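Side-chain contacts in elongation factor 1-beta (Pyrococcus horikoshii OT-3, PDB 7CSL), which probably promotes the exchange of GDP for GTP on elongation factor 1-alpha, so that the factor can again carry aminoacyl-tRNA to translation: residues F55-R60 against Y65-V70; K73-E76 against S82-V85. All coordinates share one frame; numbering follows the deposited sequence.

Contacts 1 and 2 hold the N-terminal and C-terminal parts of helix 67-75 to the same antiparallel sheet. Contact 1 joins its start to strand 50-59. Contact 2 joins its C-terminal part to strand 80-90. Their centres lie about 11 Å apart, and they follow one another along the chain. They also touch directly. F55 CG packs 3.9 Å from F74 CE2, and V85 CG2 comes 3.8 Å from F67 C. Both reach towards the other protein of the assembly. Outside the two contacts, D68 pairs in a salt bridge with a basic side chain of that other chain. S82, in 82-85, hydrogen-bonds an acidic one there through its OG.

Contact 1. Residues F55-R60 against Y65-V70; sequences FYVLGR and YSFDEV
V57 and F67 form the buried, apolar end of this contact. The two side chains pass in opposite senses. V57 CG1 rests 3.8 Å from F67 CE1. This branch stands opposite the backbone N (chi1 -173°), which brings it alongside the ring. The far end of the F67 ring reaches the strand backbone, where F67 CE1 lies 3.5 Å from V57 O. The backbone N of G59 sits at the ring edge, in plane, 3.9 Å from F67 CZ. Packing is close here, since a CB built on G59 would fall only 3.0 Å from that same CZ. L6 of strand 6-14 and V85 and V88 of strand 80-90 also touch F67, so the ring is sunk in the core.

The other end is partly exposed. R60 runs next to the Y65 ring in the same direction. R60 CB sits over one face of the Y65 ring, 3.6 Å from its centroid and 7° off the normal, a CH-pi contact. The arginine chain then follows the ring outwards, and R60 CD passes 3.7 Å from Y65 OH. The guanidinium does not stack; its plane is turned 75° from the ring, and R60 NE makes a salt bridge with E62. K35 adds a cation-pi contact to Y65, and Y36 meets the tyrosine edge-to-face.

Between Y65 and F67, S66 is the N-cap of helix 67-75. Its OG accepts from E69 N at 3.1 Å and so ties off the first turn. The segments are the end of a strand and the start of the next helix in a split beta-alpha-beta unit, with strand 6-14 between strands 50-59 and 80-90, as in the ferredoxin-like alpha/beta sandwich of this exchange domain.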
loop_
_atom_site.group_PDB
_atom_site.type_symbol
_atom_site.label_atom_id
_atom_site.label_comp_id
_atom_site.label_asym_id
_atom_site.label_seq_id
_atom_site.Cartn_x
_atom_site.Cartn_y
_atom_site.Cartn_z
ATOM N N PHE C 55 15.141 3.080 6.801
ATOM C CA PHE C 55 14.908 3.018 8.224
ATOM C C PHE C 55 13.644 2.222 8.561
ATOM O O PHE C 55 12.554 2.598 8.171
ATOM C CB PHE C 55 14.761 4.441 8.777
ATOM C CG PHE C 55 16.065 5.208 8.831
ATOM C CD1 PHE C 55 16.633 5.716 7.680
ATOM C CD2 PHE C 55 16.722 5.416 10.040
ATOM C CE1 PHE C 55 17.823 6.422 7.744
ATOM C CE2 PHE C 55 17.907 6.116 10.111
ATOM C CZ PHE C 55 18.468 6.596 8.970
ATOM N N TYR C 56 13.810 1.147 9.312
ATOM C CA TYR C 56 12.701 0.320 9.798
ATOM C C TYR C 56 12.259 0.917 11.131
ATOM O O TYR C 56 12.729 0.522 12.203
ATOM C CB TYR C 56 13.128 -1.129 9.877
ATOM C CG TYR C 56 13.348 -1.695 8.504
ATOM C CD1 TYR C 56 14.424 -1.262 7.707
ATOM C CD2 TYR C 56 12.470 -2.613 7.963
ATOM C CE1 TYR C 56 14.603 -1.725 6.415
ATOM C CE2 TYR C 56 12.658 -3.117 6.666
ATOM C CZ TYR C 56 13.732 -2.666 5.895
ATOM O OH TYR C 56 13.951 -3.136 4.598
ATOM N N VAL C 57 11.369 1.895 11.046
ATOM C CA VAL C 57 10.896 2.613 12.238
ATOM C C VAL C 57 9.801 1.790 12.924
ATOM O O VAL C 57 8.863 1.384 12.266
ATOM C CB VAL C 57 10.372 4.008 11.873
ATOM C CG1 VAL C 57 10.026 4.845 13.111
ATOM C CG2 VAL C 57 11.430 4.792 11.066
ATOM N N LEU C 58 9.916 1.631 14.254
ATOM C CA LEU C 58 8.936 0.981 15.090
ATOM C C LEU C 58 7.973 1.999 15.675
ATOM O O LEU C 58 8.364 3.076 16.184
ATOM C CB LEU C 58 9.611 0.205 16.233
ATOM C CG LEU C 58 10.684 -0.764 15.758
ATOM C CD1 LEU C 58 11.464 -1.351 16.911
ATOM C CD2 LEU C 58 10.023 -1.833 14.874
ATOM N N GLY C 59 6.711 1.660 15.630
ATOM C CA GLY C 59 5.666 2.516 16.180
ATOM C C GLY C 59 4.482 1.720 16.696
ATOM O O GLY C 59 4.598 0.518 16.971
ATOM N N ARG C 60 3.334 2.398 16.781
ATOM C CA ARG C 60 2.085 1.834 17.300
ATOM C C ARG C 60 0.898 2.134 16.389
ATOM O O ARG C 60 0.768 3.210 15.840
ATOM C CB ARG C 60 1.771 2.360 18.714
ATOM C CG ARG C 60 2.625 1.690 19.775
ATOM C CD ARG C 60 2.011 1.799 21.161
ATOM N NE ARG C 60 0.871 0.896 21.357
ATOM C CZ ARG C 60 0.942 -0.435 21.510
ATOM N NH1 ARG C 60 2.103 -1.093 21.468
ATOM N NH2 ARG C 60 -0.176 -1.131 21.682
ATOM N N TYR C 65 0.394 8.379 16.397
ATOM C CA TYR C 65 1.585 7.857 15.710
ATOM C C TYR C 65 1.463 8.028 14.196
ATOM O O TYR C 65 0.405 7.809 13.597
ATOM C CB TYR C 65 1.834 6.404 16.045
ATOM C CG TYR C 65 2.291 6.123 17.465
ATOM C CD1 TYR C 65 1.409 6.282 18.565
ATOM C CD2 TYR C 65 3.567 5.634 17.714
ATOM C CE1 TYR C 65 1.809 5.956 19.853
ATOM C CE2 TYR C 65 3.982 5.339 19.014
ATOM C CZ TYR C 65 3.101 5.497 20.079
ATOM O OH TYR C 65 3.538 5.206 21.352
ATOM N N SER C 66 2.565 8.452 13.617
ATOM C CA SER C 66 2.643 8.768 12.223
ATOM C C SER C 66 4.087 8.583 11.800
ATOM O O SER C 66 4.999 9.237 12.323
ATOM C CB SER C 66 2.190 10.205 12.000
ATOM O OG SER C 66 2.579 10.667 10.745
ATOM N N PHE C 67 4.315 7.681 10.858
ATOM C CA PHE C 67 5.635 7.604 10.217
ATOM C C PHE C 67 5.853 8.818 9.295
ATOM O O PHE C 67 6.981 9.207 9.080
ATOM C CB PHE C 67 5.817 6.260 9.481
ATOM C CG PHE C 67 5.677 5.086 10.381
ATOM C CD1 PHE C 67 6.578 4.888 11.436
ATOM C CD2 PHE C 67 4.605 4.228 10.258
ATOM C CE1 PHE C 67 6.429 3.832 12.302
ATOM C CE2 PHE C 67 4.461 3.167 11.120
ATOM C CZ PHE C 67 5.379 2.970 12.157
ATOM N N ASP C 68 4.784 9.470 8.833
ATOM C CA ASP C 68 4.917 10.678 8.029
ATOM C C ASP C 68 5.595 11.814 8.802
ATOM O O ASP C 68 6.315 12.597 8.209
ATOM C CB ASP C 68 3.543 11.179 7.510
ATOM C CG ASP C 68 3.118 10.526 6.177
ATOM O OD1 ASP C 68 3.679 9.495 5.774
ATOM O OD2 ASP C 68 2.206 11.055 5.534
ATOM N N GLU C 69 5.365 11.893 10.112
ATOM C CA GLU C 69 5.967 12.938 10.928
ATOM C C GLU C 69 7.413 12.585 11.166
ATOM O O GLU C 69 8.231 13.493 11.280
ATOM C CB GLU C 69 5.204 13.159 12.240
ATOM C CG GLU C 69 3.817 13.746 12.032
ATOM C CD GLU C 69 2.985 13.881 13.312
ATOM O OE1 GLU C 69 3.529 13.658 14.417
ATOM O OE2 GLU C 69 1.770 14.202 13.208
ATOM N N VAL C 70 7.760 11.283 11.174
ATOM C CA VAL C 70 9.144 10.923 11.362
ATOM C C VAL C 70 9.868 11.337 10.094
ATOM O O VAL C 70 10.945 11.923 10.186
ATOM C CB VAL C 70 9.395 9.472 11.798
ATOM C CG1 VAL C 70 10.861 9.249 12.112
ATOM C CG2 VAL C 70 8.592 9.124 13.024
#

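Contact 2. Residues K73-E76 against S82-V85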
loop_
_atom_site.group_PDB
_atom_site.type_symbol
_atom_site.label_atom_id
_atom_site.label_comp_id
_atom_site.label_asym_id
_atom_site.label_seq_id
_atom_site.Cartn_x
_atom_site.Cartn_y
_atom_site.Cartn_z
ATOM N N LYS C 73 10.851 15.009 10.107
ATOM C CA LYS C 73 12.041 15.258 10.908
ATOM C C LYS C 73 13.289 14.929 10.119
ATOM O O LYS C 73 14.197 15.745 10.048
ATOM C CB LYS C 73 11.979 14.546 12.267
ATOM C CG LYS C 73 10.858 15.100 13.146
ATOM C CD LYS C 73 11.126 16.537 13.628
ATOM C CE LYS C 73 9.938 17.114 14.395
ATOM N NZ LYS C 73 10.200 18.532 14.755
ATOM N N PHE C 74 13.263 13.802 9.425
ATOM C CA PHE C 74 14.298 13.404 8.466
ATOM C C PHE C 74 14.555 14.399 7.307
ATOM O O PHE C 74 15.716 14.644 6.957
ATOM C CB PHE C 74 13.910 12.068 7.822
ATOM C CG PHE C 74 14.058 10.857 8.678
ATOM C CD1 PHE C 74 14.412 10.900 10.010
ATOM C CD2 PHE C 74 13.797 9.602 8.099
ATOM C CE1 PHE C 74 14.516 9.748 10.746
ATOM C CE2 PHE C 74 13.895 8.443 8.846
ATOM C CZ PHE C 74 14.248 8.524 10.180
ATOM N N GLU C 75 13.507 14.980 6.732
ATOM C CA GLU C 75 13.672 15.949 5.652
ATOM C C GLU C 75 14.355 17.272 6.093
ATOM O O GLU C 75 14.837 18.042 5.256
ATOM C CB GLU C 75 12.339 16.187 4.923
ATOM C CG GLU C 75 11.908 15.006 4.010
ATOM C CD GLU C 75 10.720 15.315 3.084
ATOM O OE1 GLU C 75 10.087 16.367 3.279
ATOM O OE2 GLU C 75 10.417 14.524 2.140
ATOM N N GLU C 76 14.412 17.535 7.396
ATOM C CA GLU C 76 15.100 18.704 7.911
ATOM C C GLU C 76 16.612 18.461 8.024
ATOM O O GLU C 76 17.378 19.423 8.083
ATOM C CB GLU C 76 14.514 19.123 9.272
ATOM C CG GLU C 76 13.098 19.712 9.172
ATOM C CD GLU C 76 12.261 19.627 10.459
ATOM O OE1 GLU C 76 12.760 19.158 11.509
ATOM O OE2 GLU C 76 11.072 20.030 10.419
ATOM N N SER C 82 14.970 13.644 0.146
ATOM C CA SER C 82 13.597 13.245 0.379
ATOM C C SER C 82 13.550 12.133 1.440
ATOM O O SER C 82 14.521 11.349 1.567
ATOM C CB SER C 82 12.981 12.712 -0.903
ATOM O OG SER C 82 13.717 11.595 -1.396
ATOM N N ALA C 83 12.429 12.040 2.148
ATOM C CA ALA C 83 12.098 10.865 2.995
ATOM C C ALA C 83 10.632 10.490 2.806
ATOM O O ALA C 83 9.740 11.323 2.952
ATOM C CB ALA C 83 12.447 11.098 4.470
ATOM N N GLU C 84 10.404 9.247 2.383
ATOM C CA GLU C 84 9.088 8.788 1.983
ATOM C C GLU C 84 8.828 7.427 2.653
ATOM O O GLU C 84 9.751 6.628 2.800
ATOM C CB GLU C 84 9.002 8.691 0.457
ATOM C CG GLU C 84 9.091 10.013 -0.283
ATOM C CD GLU C 84 7.937 10.944 0.010
ATOM O OE1 GLU C 84 6.857 10.460 0.410
ATOM O OE2 GLU C 84 8.108 12.158 -0.189
ATOM N N VAL C 85 7.597 7.225 3.123
ATOM C CA VAL C 85 7.211 6.035 3.881
ATOM C C VAL C 85 6.846 5.030 2.800
ATOM O O VAL C 85 6.035 5.307 1.931
ATOM C CB VAL C 85 5.958 6.252 4.758
ATOM C CG1 VAL C 85 5.490 4.930 5.386
ATOM C CG2 VAL C 85 6.204 7.290 5.855
#
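E75 reaches from the C-terminal part of helix 67-75 to the backbone of A83. Its CG lies opposite the carbonyl carbon of E75 (chi1 -73°), and the chain beyond is extended. From CB it runs to CG, which lies 3.5 Å from A83 N and also touches the A83 methyl. CD comes next, 3.8 Å from A83 N. At the tip, OE2 accepts a nearly straight hydrogen bond from A83 N (3.2 Å, 176°) through its anti lone pair. A83 O lies 3.4 Å from E75 OE2, two acceptors with no bond between them.

F74 packs beside it. F74 CB touches A83 CB at 3.8 Å, and that methyl sits at the edge of the F74 ring, near its plane.

The backbones of S82 and E84 hydrogen-bond to M13 and R11 of strand 6-14, whereas A83 N turns to the helix. With an alanine at E75, A83 N would probably lose this acceptor and part of the A83 methyl its cover.

E84 OE2 is 4.0 Å from E75 OE2, and E72 OE1 is close to E75 OE1. With A83 O, they may raise the proton affinity of E75. The A83 amide should partly offset this, as may a weak, long ion pair of E84 OE1 with a basic side chain of another protein's chain.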